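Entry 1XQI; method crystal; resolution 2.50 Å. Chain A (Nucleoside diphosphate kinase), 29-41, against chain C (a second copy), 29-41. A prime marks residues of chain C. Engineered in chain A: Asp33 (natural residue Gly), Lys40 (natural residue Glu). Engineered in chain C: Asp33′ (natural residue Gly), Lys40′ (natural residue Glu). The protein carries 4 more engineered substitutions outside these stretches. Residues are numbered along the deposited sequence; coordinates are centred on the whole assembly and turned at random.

Chain A 29-41: RGLVDEIISRFKK
Chain C 29-41: RGLVDEIISRFKK

How do the two copies lie against each other? Each stretch leaves a preceding helix at residue 29-30, turns, and enters a new helix over 32-41; the two new helices run nearly antiparallel, at 161°, with axes 8.4 Å apart at closest approach. The register is centred on Asp33 facing Asp33′, whose CA atoms are 4.4 Å apart, so Gly30 lies opposite Lys40′ (CA to CA 6.9 Å) and Lys40 opposite Gly30′ (6.8 Å). The contact buries 561 Å², both sides summed.

What does the turn before the helix offer? Gly30, with phi/psi 84/28, closes the preceding helix in a Schellman motif. These angles would jam a CB against the preceding carbonyl, and an ideal CB would also lie 2.9 Å from Lys40′ CD. The bare backbone thus leaves room for that lysine, and Gly30 O accepts a hydrogen bond from Lys40′ NZ at 2.8 Å. Water 1 extends the link, accepting from Lys40′ NZ (2.9 Å) and donating to Arg29 O (2.7 Å). Leu31 (-94/9, m,t) takes the N-cap position, its CB pointing away; Leu31 O accepts from Ile35 N at 3.1 Å.

How can two engineered aspartates meet at the centre? Asp33, glycine in the natural sequence, points toward the partner in a p rotamer (chi1 75°, chi2 103°) and packs as a knob among Asp33′, Ile36′, Ser37′ and Lys40′. Asp33′ (chi1 84°, chi2 -87°) does the same in return. Their CB atoms are 4.1 Å apart, but Asp33 OD1 and Asp33′ OD2 stay 4.6 Å apart, and water 2 donates to both, at 2.6 and 2.5 Å respectively. Each remaining carboxylate oxygen meets a lysine: Asp33 OD2 forms a salt bridge with Lys40′ NZ at 2.8 Å. Glu34 starts with its CB pointing away (chi1 -106°, chi2 120°), yet its end swings back, and Glu34 OE2 forms a salt bridge with the same Lys40′ NZ at 3.2 Å.

What completes the contact further along the helix? Ile36 (m,t) points toward the partner and sets CG2 3.7 Å from Asp33′ CB. Ser37 (t), directed sideways, brings CB to 3.3 Å from Asp33′ OD2. Lys40, engineered from glutamate, extends t,t, bends at chi3 (91°), and finishes t. Its NZ forms salt bridges with Asp33′ OD1 at 2.7 Å and, through a weak hydrogen bond, with Glu34′ OE2 at 3.4 Å, and donates to Gly30′ O at 3.0 Å, repeating the arrangement at the other end.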

# COMPACT_ATOMS: atom_id res chain seq x y z
N ARG A 29 6.82 -3.62 -12.04
CA ARG A 29 6.65 -2.65 -13.10
C ARG A 29 6.16 -1.28 -12.59
O ARG A 29 6.08 -0.33 -13.36
CB ARG A 29 5.78 -3.23 -14.20
CG ARG A 29 6.49 -4.25 -15.15
CD ARG A 29 5.43 -5.00 -15.97
NE ARG A 29 4.69 -4.07 -16.84
CZ ARG A 29 3.47 -4.27 -17.34
NH1 ARG A 29 2.94 -3.36 -18.12
NH2 ARG A 29 2.78 -5.38 -17.07
N GLY A 30 5.87 -1.16 -11.29
CA GLY A 30 5.45 0.11 -10.71
C GLY A 30 3.98 0.40 -10.87
O GLY A 30 3.58 1.58 -10.91
N LEU A 31 3.16 -0.65 -10.95
CA LEU A 31 1.73 -0.49 -11.23
C LEU A 31 0.85 -0.42 -9.99
O LEU A 31 -0.38 -0.45 -10.07
CB LEU A 31 1.21 -1.60 -12.14
CG LEU A 31 1.88 -1.74 -13.51
CD1 LEU A 31 1.23 -2.92 -14.24
CD2 LEU A 31 1.84 -0.44 -14.34
N VAL A 32 1.45 -0.32 -8.84
CA VAL A 32 0.63 -0.28 -7.68
C VAL A 32 -0.25 0.95 -7.71
O VAL A 32 -1.40 0.86 -7.38
CB VAL A 32 1.47 -0.41 -6.36
CG1 VAL A 32 0.64 -0.04 -5.16
CG2 VAL A 32 1.90 -1.82 -6.21
N ASP A 33 0.29 2.10 -8.08
CA ASP A 33 -0.47 3.32 -7.95
C ASP A 33 -1.50 3.39 -9.07
O ASP A 33 -2.63 3.78 -8.85
CB ASP A 33 0.46 4.54 -7.86
CG ASP A 33 1.08 4.94 -9.22
OD1 ASP A 33 0.58 5.93 -9.80
OD2 ASP A 33 2.04 4.29 -9.71
N GLU A 34 -1.14 2.95 -10.26
CA GLU A 34 -2.05 3.02 -11.37
C GLU A 34 -3.32 2.21 -11.08
O GLU A 34 -4.48 2.68 -11.26
CB GLU A 34 -1.35 2.57 -12.65
CG GLU A 34 -1.01 3.74 -13.58
CD GLU A 34 0.47 3.88 -13.87
OE1 GLU A 34 0.88 4.95 -14.33
OE2 GLU A 34 1.22 2.92 -13.65
N ILE A 35 -3.10 0.99 -10.56
CA ILE A 35 -4.21 0.06 -10.19
C ILE A 35 -5.07 0.59 -9.01
O ILE A 35 -6.31 0.53 -9.05
CB ILE A 35 -3.63 -1.35 -9.94
CG1 ILE A 35 -3.05 -1.87 -11.25
CG2 ILE A 35 -4.68 -2.31 -9.31
CD1 ILE A 35 -2.72 -3.37 -11.26
N ILE A 36 -4.40 1.08 -7.97
CA ILE A 36 -5.10 1.70 -6.88
C ILE A 36 -5.94 2.85 -7.42
O ILE A 36 -7.12 2.99 -7.04
CB ILE A 36 -4.14 2.17 -5.80
CG1 ILE A 36 -3.56 0.93 -5.11
CG2 ILE A 36 -4.87 3.07 -4.75
CD1 ILE A 36 -2.60 1.27 -3.99
N SER A 37 -5.41 3.65 -8.35
CA SER A 37 -6.23 4.74 -8.89
C SER A 37 -7.58 4.30 -9.54
O SER A 37 -8.61 4.96 -9.38
CB SER A 37 -5.40 5.63 -9.82
OG SER A 37 -6.27 6.36 -10.66
N ARG A 38 -7.60 3.19 -10.27
CA ARG A 38 -8.84 2.74 -10.90
C ARG A 38 -9.90 2.39 -9.86
O ARG A 38 -11.09 2.65 -10.08
CB ARG A 38 -8.60 1.57 -11.84
CG ARG A 38 -7.27 1.63 -12.49
CD ARG A 38 -7.25 2.17 -13.92
NE ARG A 38 -7.72 1.12 -14.81
CZ ARG A 38 -7.34 0.92 -16.08
NH1 ARG A 38 -6.45 1.72 -16.71
NH2 ARG A 38 -7.90 -0.09 -16.71
N PHE A 39 -9.47 1.86 -8.70
CA PHE A 39 -10.45 1.41 -7.73
C PHE A 39 -10.99 2.62 -6.96
O PHE A 39 -12.19 2.75 -6.73
CB PHE A 39 -9.86 0.34 -6.81
CG PHE A 39 -9.42 -0.93 -7.53
CD1 PHE A 39 -8.17 -1.50 -7.29
CD2 PHE A 39 -10.27 -1.57 -8.45
CE1 PHE A 39 -7.78 -2.70 -7.94
CE2 PHE A 39 -9.89 -2.77 -9.12
CZ PHE A 39 -8.65 -3.34 -8.86
N LYS A 40 -10.10 3.53 -6.59
CA LYS A 40 -10.47 4.78 -5.93
C LYS A 40 -11.45 5.55 -6.81
O LYS A 40 -12.46 6.08 -6.33
CB LYS A 40 -9.23 5.65 -5.68
CG LYS A 40 -9.59 7.13 -5.40
CD LYS A 40 -8.38 8.01 -5.25
CE LYS A 40 -7.93 8.64 -6.55
NZ LYS A 40 -6.62 9.40 -6.31
N LYS A 41 -11.19 5.59 -8.12
CA LYS A 41 -12.07 6.33 -8.99
C LYS A 41 -13.44 5.74 -9.10
O LYS A 41 -14.38 6.47 -9.34
CB LYS A 41 -11.44 6.60 -10.35
CG LYS A 41 -10.55 7.75 -10.26
CD LYS A 41 -9.52 7.77 -11.36
CE LYS A 41 -8.69 9.09 -11.20
NZ LYS A 41 -7.69 9.15 -12.26
N ARG C 29 -8.69 11.13 2.02
CA ARG C 29 -8.92 11.88 0.80
C ARG C 29 -8.50 11.14 -0.50
O ARG C 29 -8.64 11.73 -1.58
CB ARG C 29 -8.17 13.22 0.83
CG ARG C 29 -8.69 14.28 1.84
CD ARG C 29 -8.51 15.69 1.27
NE ARG C 29 -7.16 16.15 1.45
CZ ARG C 29 -6.43 16.84 0.57
NH1 ARG C 29 -6.90 17.21 -0.60
NH2 ARG C 29 -5.21 17.19 0.91
N GLY C 30 -8.00 9.90 -0.42
CA GLY C 30 -7.60 9.14 -1.58
C GLY C 30 -6.24 9.48 -2.17
O GLY C 30 -5.99 9.25 -3.35
N LEU C 31 -5.32 9.99 -1.35
CA LEU C 31 -4.07 10.47 -1.88
C LEU C 31 -2.96 9.44 -1.92
O LEU C 31 -1.84 9.75 -2.32
CB LEU C 31 -3.59 11.72 -1.12
CG LEU C 31 -4.53 12.93 -1.19
CD1 LEU C 31 -3.85 14.19 -0.62
CD2 LEU C 31 -5.15 13.15 -2.62
N VAL C 32 -3.24 8.24 -1.47
CA VAL C 32 -2.22 7.23 -1.47
C VAL C 32 -1.62 7.03 -2.85
O VAL C 32 -0.39 7.06 -2.98
CB VAL C 32 -2.70 5.88 -0.85
CG1 VAL C 32 -1.62 4.91 -0.94
CG2 VAL C 32 -3.01 6.08 0.63
N ASP C 33 -2.44 6.83 -3.87
CA ASP C 33 -1.87 6.50 -5.17
C ASP C 33 -1.18 7.74 -5.80
O ASP C 33 -0.16 7.63 -6.48
CB ASP C 33 -2.93 5.88 -6.08
CG ASP C 33 -3.77 6.92 -6.77
OD1 ASP C 33 -4.80 7.41 -6.22
OD2 ASP C 33 -3.33 7.29 -7.89
N GLU C 34 -1.73 8.92 -5.55
CA GLU C 34 -1.16 10.17 -6.12
C GLU C 34 0.21 10.43 -5.53
O GLU C 34 1.16 10.76 -6.26
CB GLU C 34 -2.10 11.36 -5.93
CG GLU C 34 -2.75 11.77 -7.22
CD GLU C 34 -4.22 12.03 -7.07
OE1 GLU C 34 -4.64 12.40 -5.95
OE2 GLU C 34 -4.97 11.85 -8.07
N ILE C 35 0.33 10.19 -4.23
CA ILE C 35 1.63 10.29 -3.57
C ILE C 35 2.59 9.16 -3.93
O ILE C 35 3.79 9.39 -4.14
CB ILE C 35 1.41 10.44 -2.09
CG1 ILE C 35 0.71 11.77 -1.85
CG2 ILE C 35 2.71 10.33 -1.31
CD1 ILE C 35 0.35 12.00 -0.42
N ILE C 36 2.10 7.93 -4.07
CA ILE C 36 3.00 6.88 -4.49
C ILE C 36 3.56 7.20 -5.87
O ILE C 36 4.74 6.95 -6.15
CB ILE C 36 2.35 5.48 -4.46
CG1 ILE C 36 2.20 5.00 -3.02
CG2 ILE C 36 3.17 4.44 -5.28
CD1 ILE C 36 1.23 3.81 -2.86
N SER C 37 2.72 7.75 -6.75
CA SER C 37 3.11 7.99 -8.15
C SER C 37 4.31 8.96 -8.22
O SER C 37 5.19 8.86 -9.08
CB SER C 37 1.92 8.52 -8.96
OG SER C 37 2.38 9.10 -10.17
N ARG C 38 4.34 9.93 -7.31
CA ARG C 38 5.44 10.85 -7.31
C ARG C 38 6.76 10.23 -6.93
O ARG C 38 7.75 10.55 -7.57
CB ARG C 38 5.12 12.05 -6.45
CG ARG C 38 3.88 12.70 -6.95
CD ARG C 38 4.03 14.14 -6.79
NE ARG C 38 2.87 14.87 -7.23
CZ ARG C 38 2.74 16.18 -7.04
NH1 ARG C 38 3.71 16.85 -6.41
NH2 ARG C 38 1.65 16.80 -7.48
N PHE C 39 6.79 9.33 -5.97
CA PHE C 39 8.07 8.67 -5.60
C PHE C 39 8.58 7.73 -6.66
O PHE C 39 9.78 7.75 -7.00
CB PHE C 39 7.94 7.93 -4.29
CG PHE C 39 7.53 8.82 -3.18
CD1 PHE C 39 6.42 8.52 -2.39
CD2 PHE C 39 8.21 10.03 -2.96
CE1 PHE C 39 6.05 9.39 -1.35
CE2 PHE C 39 7.85 10.88 -1.93
CZ PHE C 39 6.78 10.56 -1.11
N LYS C 40 7.66 6.94 -7.21
CA LYS C 40 7.93 6.06 -8.32
C LYS C 40 8.55 6.78 -9.50
O LYS C 40 9.56 6.36 -10.04
CB LYS C 40 6.62 5.44 -8.77
CG LYS C 40 6.82 4.45 -9.93
CD LYS C 40 5.46 3.93 -10.47
CE LYS C 40 4.77 4.94 -11.41
NZ LYS C 40 3.63 4.19 -12.02
N LYS C 41 7.97 7.90 -9.90
CA LYS C 41 8.44 8.59 -11.06
C LYS C 41 9.83 9.11 -10.82
O LYS C 41 10.61 9.24 -11.76
CB LYS C 41 7.45 9.69 -11.46
CG LYS C 41 6.20 9.15 -12.09
CD LYS C 41 5.24 10.29 -12.41
CE LYS C 41 3.98 9.76 -13.14
NZ LYS C 41 4.43 8.61 -14.00
O HOH W 1 4.92 2.08 -13.56
O HOH W 2 -1.74 7.12 -9.81